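Local coordinates for CheC domain protein (PDB 3IIC) that probably removes the phosphoryl group from the phosphorylated chemotaxis response regulator CheY, as other CheX-type members of the CheC-like family do, at residues N8-S13 with G99-L104; N16-M21 with G91-M96; S57-F62 with I127-D132; L66-M71 with E84-L89. All coordinates share one frame; numbering follows the deposited sequence.

In the fold
The long helix 84-107 links three contacts. Helix 4-22 lies against its later turns in contact 1 and its middle in contact 2, whose centre is about 11 Å from those of contacts 1 and 4. In contact 4 helix 64-75 meets its first turns. D88, E92 and N95, in the segments of contacts 2 and 4, probably mark the phosphatase surface. Contact 3 belongs to the sheet, about 16 Å from contact 1, centre to centre. Strand 54-62 turns one face to the helices, where F10 CD1 meets L58 CD1 at 3.3 Å and L93 CD2 meets I60 CD1 at 3.5 Å; its other face carries contact 3. Contacts 3 and 4 touch the second subunit.

Contact 1. Residues N8-S13 with G99-L104; sequences NPFLDS and GGAKNL
P9 and A101 come within 4.8 Å of each other at their CA atoms, where the helix segments 8-13 and 99-104 run roughly antiparallel with their axes 138° apart and 8.2 Å at closest approach. This is a close helix-helix crossing in the helical layer that covers one face of the antiparallel sheet of the CheX-type fold. Small residues account for the short spacing: G100 has no side chain and A101 only a methyl group, and S13 fits against their backbone with OG 3.4 Å from G100 C. Next to it the A101 methyl lies over one face of the F10 ring in a CH-pi contact, with CB 3.6 Å from the ring centroid and 25° off the ring normal. It sits toward the rim on the CD1 side rather than over the middle. One turn further on, L104 extends the apolar strip, its CB 4.0 Å from P9 CB, and this end of the contact is more exposed. The F10 ring also packs on L105 and F112, and on I151 of strand 147-154, which ties the crossing to the sheet. Although S13 OG lies 3.2 Å from A101 N, the angle is too poor for a hydrogen bond. The hydroxyl turns back to its own helix instead, and OG donates to P9 O at 2.8 Å, on the opposite face of that carbonyl's plane from S13 N.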
loop_
_atom_site.group_PDB
_atom_site.type_symbol
_atom_site.label_atom_id
_atom_site.label_comp_id
_atom_site.label_asym_id
_atom_site.label_seq_id
_atom_site.Cartn_x
_atom_site.Cartn_y
_atom_site.Cartn_z
ATOM N N ASN A 8 3.551 -1.433 -20.538
ATOM C CA ASN A 8 4.813 -2.146 -20.867
ATOM C C ASN A 8 6.098 -1.760 -20.102
ATOM O O ASN A 8 6.812 -2.659 -19.697
ATOM C CB ASN A 8 5.075 -2.210 -22.395
ATOM C CG ASN A 8 4.191 -3.246 -23.120
ATOM O OD1 ASN A 8 3.460 -4.014 -22.510
ATOM N ND2 ASN A 8 4.284 -3.264 -24.434
ATOM N N PRO A 9 6.396 -0.446 -19.932
ATOM C CA PRO A 9 7.555 0.000 -19.139
ATOM C C PRO A 9 7.599 -0.577 -17.704
ATOM O O PRO A 9 8.670 -0.919 -17.241
ATOM C CB PRO A 9 7.401 1.518 -19.126
ATOM C CG PRO A 9 6.807 1.799 -20.484
ATOM C CD PRO A 9 5.862 0.662 -20.755
ATOM N N PHE A 10 6.446 -0.707 -17.050
ATOM C CA PHE A 10 6.369 -1.326 -15.715
ATOM C C PHE A 10 6.701 -2.820 -15.773
ATOM O O PHE A 10 7.432 -3.314 -14.935
ATOM C CB PHE A 10 4.992 -1.124 -15.070
ATOM C CG PHE A 10 4.683 0.306 -14.734
ATOM C CD1 PHE A 10 5.203 0.901 -13.576
ATOM C CD2 PHE A 10 3.875 1.074 -15.577
ATOM C CE1 PHE A 10 4.923 2.231 -13.269
ATOM C CE2 PHE A 10 3.575 2.394 -15.270
ATOM C CZ PHE A 10 4.101 2.991 -14.125
ATOM N N LEU A 11 6.186 -3.514 -16.787
ATOM C CA LEU A 11 6.430 -4.968 -16.964
ATOM C C LEU A 11 7.912 -5.270 -17.287
ATOM O O LEU A 11 8.523 -6.158 -16.680
ATOM C CB LEU A 11 5.495 -5.553 -18.044
ATOM C CG LEU A 11 3.971 -5.382 -17.832
ATOM C CD1 LEU A 11 3.211 -6.202 -18.881
ATOM C CD2 LEU A 11 3.482 -5.750 -16.390
ATOM N N ASP A 12 8.469 -4.505 -18.227
ATOM C CA ASP A 12 9.876 -4.608 -18.605
ATOM C C ASP A 12 10.845 -4.338 -17.414
ATOM O O ASP A 12 11.863 -4.993 -17.313
ATOM C CB ASP A 12 10.222 -3.606 -19.707
ATOM C CG ASP A 12 9.531 -3.886 -21.058
ATOM O OD1 ASP A 12 9.053 -5.009 -21.351
ATOM O OD2 ASP A 12 9.504 -2.920 -21.851
ATOM N N SER A 13 10.529 -3.351 -16.568
ATOM C CA SER A 13 11.367 -2.979 -15.416
ATOM C C SER A 13 11.399 -4.085 -14.394
ATOM O O SER A 13 12.446 -4.307 -13.805
ATOM C CB SER A 13 10.896 -1.704 -14.706
ATOM O OG SER A 13 10.873 -0.623 -15.585
ATOM N N GLY A 99 10.734 3.433 -10.524
ATOM C CA GLY A 99 11.712 4.423 -11.013
ATOM C C GLY A 99 12.176 4.108 -12.424
ATOM O O GLY A 99 12.305 5.021 -13.253
ATOM N N GLY A 100 12.403 2.821 -12.709
ATOM C CA GLY A 100 12.759 2.357 -14.056
ATOM C C GLY A 100 11.651 2.664 -15.073
ATOM O O GLY A 100 11.933 3.104 -16.181
ATOM N N ALA A 101 10.394 2.412 -14.688
ATOM C CA ALA A 101 9.227 2.733 -15.531
ATOM C C ALA A 101 9.058 4.267 -15.683
ATOM O O ALA A 101 8.786 4.747 -16.794
ATOM C CB ALA A 101 7.949 2.090 -14.965
ATOM N N LYS A 102 9.224 5.000 -14.566
ATOM C CA LYS A 102 9.166 6.480 -14.500
ATOM C C LYS A 102 10.032 7.103 -15.601
ATOM O O LYS A 102 9.560 8.000 -16.316
ATOM C CB LYS A 102 9.646 7.001 -13.115
ATOM C CG LYS A 102 9.342 8.463 -12.798
ATOM C CD LYS A 102 10.357 9.060 -11.844
ATOM C CE LYS A 102 9.974 10.426 -11.317
ATOM N NZ LYS A 102 9.660 11.382 -12.396
ATOM N N ASN A 103 11.248 6.578 -15.778
ATOM C CA ASN A 103 12.202 7.078 -16.810
ATOM C C ASN A 103 11.832 6.783 -18.257
ATOM O O ASN A 103 11.979 7.657 -19.140
ATOM C CB ASN A 103 13.606 6.497 -16.575
ATOM C CG ASN A 103 14.232 6.940 -15.251
ATOM O OD1 ASN A 103 13.668 7.739 -14.485
ATOM N ND2 ASN A 103 15.422 6.436 -14.996
ATOM N N LEU A 104 11.447 5.528 -18.515
ATOM C CA LEU A 104 11.018 5.086 -19.857
ATOM C C LEU A 104 9.788 5.893 -20.326
ATOM O O LEU A 104 9.706 6.330 -21.498
ATOM C CB LEU A 104 10.727 3.572 -19.876
ATOM C CG LEU A 104 11.892 2.545 -19.896
ATOM C CD1 LEU A 104 13.144 2.963 -19.097
ATOM C CD2 LEU A 104 11.391 1.158 -19.447
#

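Contact 2. Residues N16-M21 with G91-M96; sequences NVLKTM and GELTNM. With EDO (1,2-ethanediol), chain C.
M21 and L93 form the centre of this contact. The extended selenomethionine chain of M21 (chi2 -177°, chi3 176°) carries its terminal CE across the helix gap to rest 3.6 Å from L93 CA, and the two side chains cross at about a right angle. SE lies over the CB and CD1 of L93. From the sheet side L18 reaches the same leucine, its CD2 3.5 Å from L93 CD1. V17 makes the third touch, placing CG2 3.8 Å from M96 CB; beyond CB the M96 chain bends away, and this flank is more exposed. E92 borders M21 CE alongside L93, its CG and OE2 each about 4.0 Å from CE. All these contacts are apolar or van der Waals, consistent with axes 10.3 Å apart, wider than a close-packed pair, and inclined at 131°. Behind them T20 is tied to its own helix, where OG1 donates to N16 O at 2.8 Å from above the carbonyl plane. T20 O takes a hydrogen bond from O2 of a 1,2-ethanediol, probably from the crystallisation liquor. D88, E92 and N95 of helix 84-107 match the D-x3-E-x2-N signature of CheC-type phosphatases, consistent with a role for this helix in phosphatase activity, as in relatives. L93 packs on F62 of strand 54-62, T94 and N95 touch I47 of strand 43-51, and L18 meets L26 in the loop after helix 4-22.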
loop_
_atom_site.group_PDB
_atom_site.type_symbol
_atom_site.label_atom_id
_atom_site.label_comp_id
_atom_site.label_asym_id
_atom_site.label_seq_id
_atom_site.Cartn_x
_atom_site.Cartn_y
_atom_site.Cartn_z
ATOM N N ASN A 16 13.692 -6.703 -15.846
ATOM C CA ASN A 16 15.043 -6.141 -15.801
ATOM C C ASN A 16 15.601 -6.073 -14.377
ATOM O O ASN A 16 16.750 -6.433 -14.162
ATOM C CB ASN A 16 15.095 -4.757 -16.463
ATOM C CG ASN A 16 14.842 -4.822 -17.952
ATOM O OD1 ASN A 16 15.007 -5.872 -18.567
ATOM N ND2 ASN A 16 14.413 -3.708 -18.534
ATOM N N VAL A 17 14.790 -5.625 -13.414
ATOM C CA VAL A 17 15.213 -5.542 -12.004
ATOM C C VAL A 17 15.476 -6.941 -11.423
ATOM O O VAL A 17 16.530 -7.159 -10.768
ATOM C CB VAL A 17 14.262 -4.645 -11.145
ATOM C CG1 VAL A 17 14.535 -4.784 -9.621
ATOM C CG2 VAL A 17 14.419 -3.172 -11.572
ATOM N N LEU A 18 14.561 -7.882 -11.677
ATOM C CA LEU A 18 14.745 -9.273 -11.217
ATOM C C LEU A 18 16.019 -9.948 -11.811
ATOM O O LEU A 18 16.675 -10.711 -11.114
ATOM C CB LEU A 18 13.502 -10.129 -11.465
ATOM C CG LEU A 18 12.269 -9.832 -10.604
ATOM C CD1 LEU A 18 11.024 -10.441 -11.219
ATOM C CD2 LEU A 18 12.407 -10.332 -9.155
ATOM N N LYS A 19 16.346 -9.654 -13.071
ATOM C CA LYS A 19 17.552 -10.161 -13.735
ATOM C C LYS A 19 18.820 -9.537 -13.124
ATOM O O LYS A 19 19.766 -10.252 -12.854
ATOM C CB LYS A 19 17.479 -9.908 -15.261
ATOM C CG LYS A 19 18.639 -10.430 -16.106
ATOM C CD LYS A 19 18.694 -11.946 -16.153
ATOM N N THR A 20 18.815 -8.215 -12.916
ATOM C CA THR A 20 19.935 -7.447 -12.336
ATOM C C THR A 20 20.270 -7.913 -10.907
ATOM O O THR A 20 21.444 -8.086 -10.526
ATOM C CB THR A 20 19.580 -5.916 -12.281
ATOM O OG1 THR A 20 19.300 -5.447 -13.600
ATOM C CG2 THR A 20 20.710 -5.067 -11.707
HETATM N N MSE A 21 19.209 -8.077 -10.126
HETATM C CA MSE A 21 19.317 -8.492 -8.731
HETATM C C MSE A 21 19.772 -9.924 -8.486
HETATM O O MSE A 21 20.699 -10.138 -7.743
HETATM C CB MSE A 21 17.980 -8.305 -8.025
HETATM C CG MSE A 21 17.667 -6.901 -7.641
HETATM SE SE MSE A 21 15.975 -6.853 -6.667
HETATM C CE MSE A 21 16.021 -4.978 -6.284
ATOM N N GLY A 91 10.850 -3.669 -0.803
ATOM C CA GLY A 91 10.728 -2.188 -0.906
ATOM C C GLY A 91 11.660 -1.614 -1.949
ATOM O O GLY A 91 11.266 -0.772 -2.765
ATOM N N GLU A 92 12.913 -2.074 -1.927
ATOM C CA GLU A 92 13.921 -1.687 -2.928
ATOM C C GLU A 92 13.502 -2.128 -4.343
ATOM O O GLU A 92 13.542 -1.338 -5.262
ATOM C CB GLU A 92 15.271 -2.296 -2.576
ATOM C CG GLU A 92 16.384 -1.996 -3.597
ATOM C CD GLU A 92 17.702 -2.629 -3.217
ATOM O OE1 GLU A 92 17.864 -2.934 -2.006
ATOM O OE2 GLU A 92 18.573 -2.822 -4.107
ATOM N N LEU A 93 13.110 -3.386 -4.504
ATOM C CA LEU A 93 12.640 -3.898 -5.808
ATOM C C LEU A 93 11.476 -3.038 -6.325
ATOM O O LEU A 93 11.486 -2.607 -7.500
ATOM C CB LEU A 93 12.312 -5.402 -5.725
ATOM C CG LEU A 93 11.555 -6.145 -6.848
ATOM C CD1 LEU A 93 11.975 -7.621 -6.983
ATOM C CD2 LEU A 93 10.048 -6.038 -6.649
ATOM N N THR A 94 10.544 -2.713 -5.426
ATOM C CA THR A 94 9.392 -1.848 -5.743
ATOM C C THR A 94 9.788 -0.448 -6.248
ATOM O O THR A 94 9.229 -0.006 -7.227
ATOM C CB THR A 94 8.387 -1.750 -4.555
ATOM O OG1 THR A 94 7.981 -3.083 -4.201
ATOM C CG2 THR A 94 7.148 -0.921 -4.942
ATOM N N ASN A 95 10.730 0.210 -5.584
ATOM C CA ASN A 95 11.236 1.524 -5.991
ATOM C C ASN A 95 11.968 1.471 -7.309
ATOM O O ASN A 95 11.847 2.408 -8.091
ATOM C CB ASN A 95 12.232 2.142 -4.991
ATOM C CG ASN A 95 11.577 2.864 -3.855
ATOM O OD1 ASN A 95 10.546 3.500 -4.008
ATOM N ND2 ASN A 95 12.222 2.822 -2.689
HETATM N N MSE A 96 12.762 0.408 -7.506
HETATM C CA MSE A 96 13.564 0.238 -8.719
HETATM C C MSE A 96 12.705 -0.032 -9.946
HETATM O O MSE A 96 12.958 0.563 -10.999
HETATM C CB MSE A 96 14.631 -0.843 -8.532
HETATM C CG MSE A 96 15.686 -0.504 -7.490
HETATM SE SE MSE A 96 16.580 1.228 -7.702
HETATM C CE MSE A 96 15.449 2.448 -6.731
HETATM C C1 EDO C . 22.684 -5.899 -7.046
HETATM O O1 EDO C . 21.259 -5.971 -7.205
HETATM C C2 EDO C . 23.435 -6.579 -8.185
HETATM O O2 EDO C . 22.989 -7.918 -8.404
#

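Contact 3. Residues S57-F62 with I127-D132; sequences SLSITF and IAHKSD
S57 and S59 both hold OG between the backbone N and the carbonyl carbon (chi1 51° and 62°), and H129 turns its CG anti to its own carbonyl carbon. Together these torsions bring the two hydroxyls to the two nitrogens of one imidazole. S57 OG is hydrogen-bonded to ND1 of H129 at 2.6 Å, and S59 OG to NE2 of H129 at 2.9 Å. The serines are two residues apart on strand 57-62 and therefore share a face, so the ring lies along the strand with its edge toward the backbone: S57 C, L58 CA and S59 N all lie close to its plane. Gripped at both nitrogens, the buried ring is fixed in rotation and its polar atoms are satisfied. Next along, I127 packs its CG2 3.6 Å from S59 OG, and its CD1 points at T61 OG1, which is hydrogen-bonded to S44. The strand axes are 8.8 Å apart and nearly antiparallel at 166°, too far for backbone pairing, so strand 125-129 lies over the face of the sheet that the helices leave uncovered. Its own ladder partner is in the second subunit: A128 and H129 pair there in antiparallel fashion, while K130 forms salt bridges with E84 and D88 of that subunit. Strand 125-129 thus adds to a sheet of the second subunit while H129 bonds to S57 and S59 of its own chain, an arrangement consistent with the strand-mediated dimers of CheX.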
loop_
_atom_site.group_PDB
_atom_site.type_symbol
_atom_site.label_atom_id
_atom_site.label_comp_id
_atom_site.label_asym_id
_atom_site.label_seq_id
_atom_site.Cartn_x
_atom_site.Cartn_y
_atom_site.Cartn_z
ATOM N N SER A 57 -1.381 3.736 -8.918
ATOM C CA SER A 57 -0.802 2.850 -7.926
ATOM C C SER A 57 -0.231 1.584 -8.527
ATOM O O SER A 57 -0.705 1.098 -9.555
ATOM C CB SER A 57 -1.854 2.516 -6.845
ATOM O OG SER A 57 -3.076 2.053 -7.422
ATOM N N LEU A 58 0.836 1.099 -7.905
ATOM C CA LEU A 58 1.498 -0.115 -8.315
ATOM C C LEU A 58 1.712 -1.066 -7.110
ATOM O O LEU A 58 2.011 -0.607 -6.028
ATOM C CB LEU A 58 2.812 0.220 -9.013
ATOM C CG LEU A 58 3.729 -0.930 -9.438
ATOM C CD1 LEU A 58 4.434 -0.583 -10.737
ATOM C CD2 LEU A 58 4.743 -1.238 -8.361
ATOM N N SER A 59 1.500 -2.365 -7.322
ATOM C CA SER A 59 1.827 -3.376 -6.306
ATOM C C SER A 59 2.535 -4.547 -6.974
ATOM O O SER A 59 2.267 -4.856 -8.126
ATOM C CB SER A 59 0.605 -3.831 -5.499
ATOM O OG SER A 59 -0.379 -4.445 -6.291
ATOM N N ILE A 60 3.502 -5.117 -6.275
ATOM C CA ILE A 60 4.246 -6.300 -6.720
ATOM C C ILE A 60 4.172 -7.270 -5.517
ATOM O O ILE A 60 4.685 -6.951 -4.450
ATOM C CB ILE A 60 5.744 -6.027 -7.058
ATOM C CG1 ILE A 60 5.927 -4.883 -8.100
ATOM C CG2 ILE A 60 6.367 -7.320 -7.536
ATOM C CD1 ILE A 60 7.402 -4.455 -8.339
ATOM N N THR A 61 3.533 -8.422 -5.726
ATOM C CA THR A 61 3.296 -9.432 -4.702
ATOM C C THR A 61 4.062 -10.705 -5.043
ATOM O O THR A 61 4.049 -11.133 -6.201
ATOM C CB THR A 61 1.787 -9.755 -4.652
ATOM O OG1 THR A 61 1.090 -8.570 -4.262
ATOM C CG2 THR A 61 1.478 -10.874 -3.667
ATOM N N PHE A 62 4.705 -11.298 -4.029
ATOM C CA PHE A 62 5.447 -12.569 -4.158
ATOM C C PHE A 62 4.905 -13.653 -3.258
ATOM O O PHE A 62 4.503 -13.381 -2.129
ATOM C CB PHE A 62 6.905 -12.383 -3.744
ATOM C CG PHE A 62 7.667 -11.449 -4.610
ATOM C CD1 PHE A 62 7.663 -10.074 -4.344
ATOM C CD2 PHE A 62 8.369 -11.921 -5.709
ATOM C CE1 PHE A 62 8.387 -9.187 -5.160
ATOM C CE2 PHE A 62 9.086 -11.041 -6.540
ATOM C CZ PHE A 62 9.095 -9.686 -6.270
ATOM N N ILE A 127 -4.908 -7.989 -2.627
ATOM C CA ILE A 127 -4.721 -6.557 -2.896
ATOM C C ILE A 127 -5.799 -6.017 -3.829
ATOM O O ILE A 127 -6.035 -6.606 -4.879
ATOM C CB ILE A 127 -3.322 -6.317 -3.542
ATOM C CG1 ILE A 127 -2.222 -6.762 -2.557
ATOM C CG2 ILE A 127 -3.129 -4.830 -3.977
ATOM C CD1 ILE A 127 -0.826 -6.549 -3.039
ATOM N N ALA A 128 -6.442 -4.923 -3.405
ATOM C CA ALA A 128 -7.465 -4.215 -4.169
ATOM C C ALA A 128 -7.005 -2.774 -4.353
ATOM O O ALA A 128 -6.758 -2.083 -3.371
ATOM C CB ALA A 128 -8.806 -4.245 -3.456
ATOM N N HIS A 129 -6.834 -2.340 -5.604
ATOM C CA HIS A 129 -6.509 -0.934 -5.913
ATOM C C HIS A 129 -7.862 -0.310 -6.114
ATOM O O HIS A 129 -8.558 -0.680 -7.033
ATOM C CB HIS A 129 -5.693 -0.832 -7.185
ATOM C CG HIS A 129 -4.297 -1.312 -7.047
ATOM N ND1 HIS A 129 -3.222 -0.574 -7.485
ATOM C CD2 HIS A 129 -3.786 -2.442 -6.496
ATOM C CE1 HIS A 129 -2.107 -1.260 -7.259
ATOM N NE2 HIS A 129 -2.424 -2.398 -6.658
ATOM N N LYS A 130 -8.247 0.627 -5.255
ATOM C CA LYS A 130 -9.573 1.239 -5.301
ATOM C C LYS A 130 -9.594 2.509 -6.188
ATOM O O LYS A 130 -9.367 3.626 -5.715
ATOM C CB LYS A 130 -10.078 1.503 -3.869
ATOM C CG LYS A 130 -10.202 0.235 -3.034
ATOM C CD LYS A 130 -11.200 -0.792 -3.616
ATOM C CE LYS A 130 -11.466 -1.934 -2.644
ATOM N NZ LYS A 130 -12.372 -3.017 -3.156
ATOM N N SER A 131 -9.848 2.290 -7.480
ATOM C CA SER A 131 -9.866 3.357 -8.469
ATOM C C SER A 131 -10.846 3.102 -9.607
ATOM O O SER A 131 -11.115 1.955 -9.975
ATOM C CB SER A 131 -8.475 3.473 -9.079
ATOM O OG SER A 131 -8.424 4.476 -10.092
ATOM N N ASP A 132 -11.288 4.198 -10.214
ATOM C CA ASP A 132 -12.190 4.156 -11.359
ATOM C C ASP A 132 -11.396 3.903 -12.651
ATOM O O ASP A 132 -11.981 3.564 -13.673
ATOM C CB ASP A 132 -12.999 5.454 -11.451
ATOM C CG ASP A 132 -13.726 5.794 -10.135
ATOM O OD1 ASP A 132 -14.086 4.867 -9.369
ATOM O OD2 ASP A 132 -13.920 7.000 -9.862
#

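Contact 4. Residues L66-M71 with E84-L89; sequences LILEIM and EEVTDL
V86 is the tightly packed part of the contact, its two methyls meeting different residues of helix 64-75. CG1 of V86 lies 3.7 Å from I67 CG1, and CG2 of V86 lies 3.7 Å from L68 CD2, the latter side chain arriving at about a right angle. L89 continues this buried row one turn later, with CD1 3.9 Å from I67 CD1 as the two chains slide past each other in opposite directions. M71 closes the row at the E85 end: bent at chi2 and chi3, the selenomethionine curls over the second helix, so that SE sits 4.1 Å from V86 CA and 4.2 Å from L89 CG. All five of these residues are buried, and the packing is apolar throughout. I70, though buried, touches L89 only lightly. Perpendicular axes, 91° apart with a closest approach of 10.7 Å, limit the contact to these few turns. The looser side begins where M71 CE points to the exposed E85; its CE lies 4.0 Å from E85 CB, but any approach to the carboxylate is doubtful, because E85 is modelled in two conformers. Within the second helix T87 OG1 donates to E84 O at 3.1 Å, at a C=O...donor angle of 109°; E84 O is shared with D88 N, and T87 OG1 is also hydrogen-bonded to K130 NZ of the second subunit. Toward the sheet, I67 and I70 both pack on F62 of strand 54-62, I70 also reaches A22 of helix 4-22, and T87 rests on V119 and S121 of strand 113-122.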
loop_
_atom_site.group_PDB
_atom_site.type_symbol
_atom_site.label_atom_id
_atom_site.label_comp_id
_atom_site.label_asym_id
_atom_site.label_seq_id
_atom_site.Cartn_x
_atom_site.Cartn_y
_atom_site.Cartn_z
ATOM N N LEU A 66 9.142 -18.028 -3.705
ATOM C CA LEU A 66 9.789 -17.251 -4.759
ATOM C C LEU A 66 10.722 -16.177 -4.200
ATOM O O LEU A 66 11.856 -16.084 -4.642
ATOM C CB LEU A 66 8.750 -16.614 -5.707
ATOM C CG LEU A 66 9.313 -15.679 -6.803
ATOM C CD1 LEU A 66 10.460 -16.333 -7.625
ATOM C CD2 LEU A 66 8.194 -15.128 -7.697
ATOM N N ILE A 67 10.239 -15.367 -3.256
ATOM C CA ILE A 67 11.049 -14.285 -2.688
ATOM C C ILE A 67 12.211 -14.813 -1.871
ATOM O O ILE A 67 13.280 -14.206 -1.896
ATOM C CB ILE A 67 10.209 -13.232 -1.885
ATOM C CG1 ILE A 67 11.012 -11.947 -1.674
ATOM C CG2 ILE A 67 9.642 -13.829 -0.564
ATOM C CD1 ILE A 67 11.451 -11.248 -2.987
ATOM N N LEU A 68 12.017 -15.937 -1.166
ATOM C CA LEU A 68 13.124 -16.577 -0.426
ATOM C C LEU A 68 14.183 -17.176 -1.384
ATOM O O LEU A 68 15.351 -17.171 -1.052
ATOM C CB LEU A 68 12.611 -17.584 0.646
ATOM C CG LEU A 68 11.677 -16.995 1.740
ATOM C CD1 LEU A 68 11.326 -18.025 2.862
ATOM C CD2 LEU A 68 12.288 -15.743 2.364
ATOM N N GLU A 69 13.784 -17.668 -2.560
ATOM C CA GLU A 69 14.756 -18.141 -3.565
ATOM C C GLU A 69 15.537 -16.964 -4.176
ATOM O O GLU A 69 16.761 -17.078 -4.414
ATOM C CB GLU A 69 14.090 -18.951 -4.679
ATOM C CG GLU A 69 15.111 -19.512 -5.718
ATOM C CD GLU A 69 16.155 -20.466 -5.135
ATOM O OE1 GLU A 69 15.926 -21.028 -4.045
ATOM O OE2 GLU A 69 17.209 -20.649 -5.784
ATOM N N ILE A 70 14.833 -15.857 -4.459
ATOM C CA ILE A 70 15.477 -14.632 -4.925
ATOM C C ILE A 70 16.596 -14.271 -3.918
ATOM O O ILE A 70 17.740 -14.080 -4.323
ATOM C CB ILE A 70 14.475 -13.439 -5.148
ATOM C CG1 ILE A 70 13.598 -13.687 -6.382
ATOM C CG2 ILE A 70 15.265 -12.134 -5.375
ATOM C CD1 ILE A 70 12.414 -12.689 -6.601
HETATM N N MSE A 71 16.252 -14.229 -2.623
HETATM C CA MSE A 71 17.227 -14.001 -1.518
HETATM C C MSE A 71 18.395 -15.011 -1.557
HETATM O O MSE A 71 19.558 -14.634 -1.424
HETATM C CB MSE A 71 16.549 -14.116 -0.148
HETATM C CG MSE A 71 15.464 -13.077 0.178
HETATM SE SE MSE A 71 16.178 -11.432 0.725
HETATM C CE MSE A 71 17.308 -12.053 2.238
ATOM N N GLU A 84 12.683 -8.873 8.140
ATOM C CA GLU A 84 13.013 -7.517 7.790
ATOM C C GLU A 84 13.958 -7.449 6.595
ATOM O O GLU A 84 13.777 -6.548 5.773
ATOM C CB GLU A 84 13.586 -6.751 8.976
ATOM C CG GLU A 84 13.473 -5.246 8.810
ATOM C CD GLU A 84 14.267 -4.466 9.846
ATOM O OE1 GLU A 84 13.631 -3.680 10.590
ATOM O OE2 GLU A 84 15.516 -4.632 9.912
ATOM N N GLU A 85 14.952 -8.351 6.486
ATOM C CA GLU A 85 15.865 -8.374 5.311
ATOM C C GLU A 85 15.029 -8.507 4.047
ATOM O O GLU A 85 15.225 -7.768 3.090
ATOM C CB GLU A 85 16.897 -9.535 5.316
ATOM C CG GLU A 85 18.162 -9.347 6.130
ATOM C CD GLU A 85 19.345 -10.165 5.558
ATOM O OE1 GLU A 85 19.185 -11.349 5.178
ATOM O OE2 GLU A 85 20.454 -9.605 5.479
ATOM N N VAL A 86 14.093 -9.469 4.065
ATOM C CA VAL A 86 13.199 -9.741 2.926
ATOM C C VAL A 86 12.287 -8.546 2.607
ATOM O O VAL A 86 12.119 -8.188 1.412
ATOM C CB VAL A 86 12.326 -11.038 3.143
ATOM C CG1 VAL A 86 11.448 -11.290 1.927
ATOM C CG2 VAL A 86 13.202 -12.273 3.432
ATOM N N THR A 87 11.708 -7.925 3.638
ATOM C CA THR A 87 10.823 -6.763 3.431
ATOM C C THR A 87 11.631 -5.557 2.932
ATOM O O THR A 87 11.131 -4.804 2.067
ATOM C CB THR A 87 9.965 -6.369 4.645
ATOM O OG1 THR A 87 10.800 -5.861 5.678
ATOM C CG2 THR A 87 9.111 -7.533 5.137
ATOM N N ASP A 88 12.861 -5.369 3.435
ATOM C CA ASP A 88 13.747 -4.317 2.857
ATOM C C ASP A 88 14.001 -4.519 1.341
ATOM O O ASP A 88 14.048 -3.554 0.592
ATOM C CB ASP A 88 15.115 -4.252 3.538
ATOM C CG ASP A 88 15.081 -3.661 4.920
ATOM O OD1 ASP A 88 14.080 -3.057 5.368
ATOM O OD2 ASP A 88 16.136 -3.777 5.540
ATOM N N LEU A 89 14.168 -5.780 0.925
ATOM C CA LEU A 89 14.442 -6.128 -0.483
ATOM C C LEU A 89 13.239 -5.856 -1.406
ATOM O O LEU A 89 13.393 -5.343 -2.531
ATOM C CB LEU A 89 14.877 -7.600 -0.559
ATOM C CG LEU A 89 15.413 -8.215 -1.853
ATOM C CD1 LEU A 89 14.330 -8.607 -2.780
ATOM C CD2 LEU A 89 16.444 -7.301 -2.494
#